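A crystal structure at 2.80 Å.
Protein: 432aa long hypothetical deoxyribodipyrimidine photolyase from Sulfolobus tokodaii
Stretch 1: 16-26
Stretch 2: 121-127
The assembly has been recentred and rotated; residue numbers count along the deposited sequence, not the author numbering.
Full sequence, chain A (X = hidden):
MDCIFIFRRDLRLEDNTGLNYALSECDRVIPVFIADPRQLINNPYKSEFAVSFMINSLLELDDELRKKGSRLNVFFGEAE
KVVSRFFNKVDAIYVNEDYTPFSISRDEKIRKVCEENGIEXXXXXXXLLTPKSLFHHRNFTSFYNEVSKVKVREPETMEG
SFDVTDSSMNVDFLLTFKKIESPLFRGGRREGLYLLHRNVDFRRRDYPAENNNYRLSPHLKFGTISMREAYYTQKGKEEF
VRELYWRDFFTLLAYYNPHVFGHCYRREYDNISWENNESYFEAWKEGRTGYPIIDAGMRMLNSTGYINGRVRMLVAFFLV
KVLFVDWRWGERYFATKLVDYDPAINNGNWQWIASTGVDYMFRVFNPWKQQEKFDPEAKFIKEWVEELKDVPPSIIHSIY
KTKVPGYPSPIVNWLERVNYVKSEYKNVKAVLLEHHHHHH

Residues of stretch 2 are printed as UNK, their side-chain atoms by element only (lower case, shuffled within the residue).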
# COMPACT_ATOMS: atom_id res chain seq x y z
N ASN A 16 13.06 3.07 14.69
CA ASN A 16 11.81 3.80 14.65
C ASN A 16 12.17 5.18 15.18
O ASN A 16 12.37 5.35 16.38
CB ASN A 16 10.77 3.12 15.54
CG ASN A 16 9.42 3.80 15.47
OD1 ASN A 16 8.39 3.14 15.38
ND2 ASN A 16 9.42 5.13 15.51
N THR A 17 12.26 6.14 14.27
CA THR A 17 12.64 7.51 14.60
C THR A 17 11.94 8.11 15.82
O THR A 17 12.57 8.39 16.84
CB THR A 17 12.42 8.45 13.40
OG1 THR A 17 12.99 7.86 12.23
CG2 THR A 17 13.08 9.80 13.66
N GLY A 18 10.64 8.31 15.71
CA GLY A 18 9.91 8.89 16.82
C GLY A 18 10.09 8.10 18.09
O GLY A 18 10.26 8.67 19.17
N LEU A 19 10.04 6.78 17.98
CA LEU A 19 10.18 5.95 19.16
C LEU A 19 11.56 6.16 19.78
O LEU A 19 11.69 6.22 21.00
CB LEU A 19 9.97 4.48 18.80
CG LEU A 19 10.10 3.50 19.96
CD1 LEU A 19 9.13 3.88 21.08
CD2 LEU A 19 9.86 2.07 19.46
N ASN A 20 12.58 6.28 18.93
CA ASN A 20 13.94 6.50 19.41
C ASN A 20 14.02 7.77 20.23
O ASN A 20 14.50 7.75 21.36
CB ASN A 20 14.93 6.60 18.26
CG ASN A 20 15.34 5.26 17.73
OD1 ASN A 20 15.27 4.25 18.44
ND2 ASN A 20 15.80 5.23 16.49
N TYR A 21 13.55 8.89 19.67
CA TYR A 21 13.59 10.14 20.41
C TYR A 21 12.82 10.01 21.70
O TYR A 21 13.26 10.49 22.74
CB TYR A 21 12.99 11.28 19.58
CG TYR A 21 13.93 11.82 18.54
CD1 TYR A 21 13.77 11.50 17.20
CD2 TYR A 21 14.97 12.67 18.90
CE1 TYR A 21 14.63 12.02 16.23
CE2 TYR A 21 15.84 13.19 17.95
CZ TYR A 21 15.66 12.86 16.61
OH TYR A 21 16.51 13.39 15.66
N ALA A 22 11.68 9.35 21.65
CA ALA A 22 10.87 9.17 22.85
C ALA A 22 11.67 8.45 23.94
O ALA A 22 11.69 8.88 25.09
CB ALA A 22 9.62 8.38 22.52
N LEU A 23 12.32 7.36 23.56
CA LEU A 23 13.10 6.57 24.51
C LEU A 23 14.29 7.30 25.12
O LEU A 23 14.63 7.08 26.28
CB LEU A 23 13.57 5.28 23.83
CG LEU A 23 12.48 4.23 23.61
CD1 LEU A 23 12.99 3.14 22.67
CD2 LEU A 23 12.05 3.65 24.96
N SER A 24 14.91 8.17 24.34
CA SER A 24 16.07 8.88 24.83
C SER A 24 15.72 10.19 25.54
O SER A 24 16.49 10.66 26.38
CB SER A 24 17.04 9.16 23.68
OG SER A 24 16.47 10.06 22.75
N GLU A 25 14.57 10.77 25.22
CA GLU A 25 14.17 12.03 25.85
C GLU A 25 13.32 11.91 27.11
O GLU A 25 13.29 12.85 27.90
CB GLU A 25 13.44 12.92 24.83
CG GLU A 25 14.30 13.38 23.66
CD GLU A 25 13.57 14.35 22.73
OE1 GLU A 25 14.17 14.79 21.71
OE2 GLU A 25 12.40 14.69 23.00
N CYS A 26 12.64 10.79 27.32
CA CYS A 26 11.82 10.64 28.54
C CYS A 26 12.34 9.49 29.39
O CYS A 26 13.14 8.67 28.93
CB CYS A 26 10.34 10.37 28.21
SG CYS A 26 9.64 11.26 26.78
N UNK A 121 3.66 17.86 22.04
CA UNK A 121 3.38 16.95 20.93
C UNK A 121 4.51 16.98 19.93
O UNK A 121 4.67 17.95 19.20
c UNK A 121 1.69 16.42 19.11
c UNK A 121 1.50 16.91 17.82
c UNK A 121 1.11 16.06 16.80
c UNK A 121 1.09 14.21 18.33
c UNK A 121 0.90 14.71 17.05
c UNK A 121 2.08 17.35 20.23
c UNK A 121 1.49 15.07 19.36
N UNK A 122 5.26 15.89 19.87
CA UNK A 122 6.41 15.81 18.98
C UNK A 122 6.24 14.78 17.85
O UNK A 122 6.09 13.59 18.11
c UNK A 122 7.65 15.50 19.83
n UNK A 122 11.29 17.04 22.18
c UNK A 122 7.66 16.28 21.16
c UNK A 122 8.97 16.17 21.94
c UNK A 122 10.04 17.09 21.37
N UNK A 123 6.26 15.25 16.60
CA UNK A 123 6.13 14.37 15.44
C UNK A 123 7.46 14.34 14.70
O UNK A 123 8.12 15.36 14.61
c UNK A 123 5.03 14.85 14.53
N UNK A 124 7.84 13.18 14.18
CA UNK A 124 9.12 13.04 13.48
C UNK A 124 8.94 12.37 12.13
O UNK A 124 7.95 11.66 11.91
c UNK A 124 10.43 12.81 15.64
c UNK A 124 10.99 13.98 18.13
o UNK A 124 11.24 14.54 19.37
c UNK A 124 11.52 13.68 15.79
c UNK A 124 9.64 12.54 16.76
c UNK A 124 10.09 12.20 14.31
c UNK A 124 11.80 14.27 17.03
c UNK A 124 9.91 13.12 18.00
N UNK A 125 9.90 12.60 11.23
CA UNK A 125 9.87 11.99 9.91
C UNK A 125 10.48 10.59 10.05
O UNK A 125 11.54 10.43 10.68
o UNK A 125 11.06 16.05 7.62
o UNK A 125 11.08 14.30 6.29
c UNK A 125 10.77 14.86 7.37
c UNK A 125 9.98 14.07 8.43
c UNK A 125 10.69 12.82 8.91
N UNK A 126 9.82 9.59 9.48
CA UNK A 126 10.32 8.22 9.56
C UNK A 126 9.95 7.38 8.36
O UNK A 126 10.74 6.57 7.90
o UNK A 126 11.38 5.85 11.50
o UNK A 126 9.51 5.17 10.60
c UNK A 126 9.80 7.55 10.84
c UNK A 126 10.26 6.09 10.99
N UNK A 127 8.74 7.56 7.84
CA UNK A 127 8.28 6.77 6.71
C UNK A 127 9.03 6.96 5.42
O UNK A 127 9.12 6.03 4.63
c UNK A 127 4.94 7.48 8.10
o UNK A 127 3.81 5.69 11.13
c UNK A 127 4.46 5.98 9.94
c UNK A 127 6.79 7.02 6.47
c UNK A 127 5.43 5.12 9.47
c UNK A 127 5.93 6.63 7.64
c UNK A 127 6.16 5.45 8.33
c UNK A 127 4.20 7.17 9.25

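Stretch 2 enters as a strand that runs past the helix formed by residues 17-25, the two axes coming within 8.1 Å at an angle of 137° between their N-to-C directions. Position 121 carries seven side-chain carbons, one linking atom followed by a ring of six, with no heteroatom. None of them reaches stretch 1. A plain six-membered carbon ring on a single carbon identifies Phe-121.

At position 122, four carbons in an unbranched row end in a nitrogen. Its CA-to-CB bond points toward the helix, and its terminal nitrogen lies 2.7 Å from OE2 of Glu-25. A linear chain of this length closing on a carboxylate is that of Lys-122. Its NZ donates a hydrogen bond to that oxygen within a salt bridge. The Glu-25 side chain is extended, with chi2 t and chi3 near 180°, while the lysine chain turns at chi3 (p).

Position 123 has one side-chain carbon, directed away from the helix and without contact to it. A lone carbon makes this Ala-123; its direction, opposite to that of its neighbours, follows the alternation of a strand.

Position 124 again points toward stretch 1 and holds eight atoms: a carbon, a ring of six carbons and one oxygen on the ring. The ring lies over that of Tyr-21, and the oxygen is 3.8 Å from OE1 of Glu-25. The hydroxylated ring makes this Tyr-124. The two rings form an offset stack, with centroids 4.3 Å apart and planes inclined by only 7°; the nearest atoms are CD1 of Tyr-21 and CE1 of Tyr-124, at 3.4 Å. CB of Tyr-21 also sits over the face of the Tyr-124 ring, 4.1 Å from its centroid, in a CH-pi contact. Nearer the start of the helix, CA of Gly-18 approaches CD2 of Tyr-124 to 3.7 Å, so that the glycine backbone itself packs against the ring.

Position 125 has three carbons in a row, the third bearing two oxygens. The CA-to-CB bond points away from the helix, and the backbone makes the approach instead, its O lying 3.3 Å from OG1 of Thr-17. The length of the acid gives Glu-125.

Position 126 is a shorter acid: two carbons, the second with two oxygens, one of which is 2.7 Å from OG1 of Thr-17. It is Asp-126. Its OD2 accepts hydrogen bonds from both N (2.9 Å) and OG1 (2.7 Å) of Thr-17, thereby satisfying a backbone amide in the first turn that has no helical carbonyl to bind.

Position 127 bears a carbon and a six-carbon ring with one oxygen. It makes no contact with stretch 1 and is Tyr-127.

The contact thus runs along the helix in three zones. Asp-126 holds its beginning through Thr-17, the stacked tyrosines fill the middle, and the Lys-122 to Glu-25 salt bridge closes the far end. Together the two stretches bury 353 Å², with Tyr-124 contributing the largest share.

Stretch 2 121-127: FKAYEDY
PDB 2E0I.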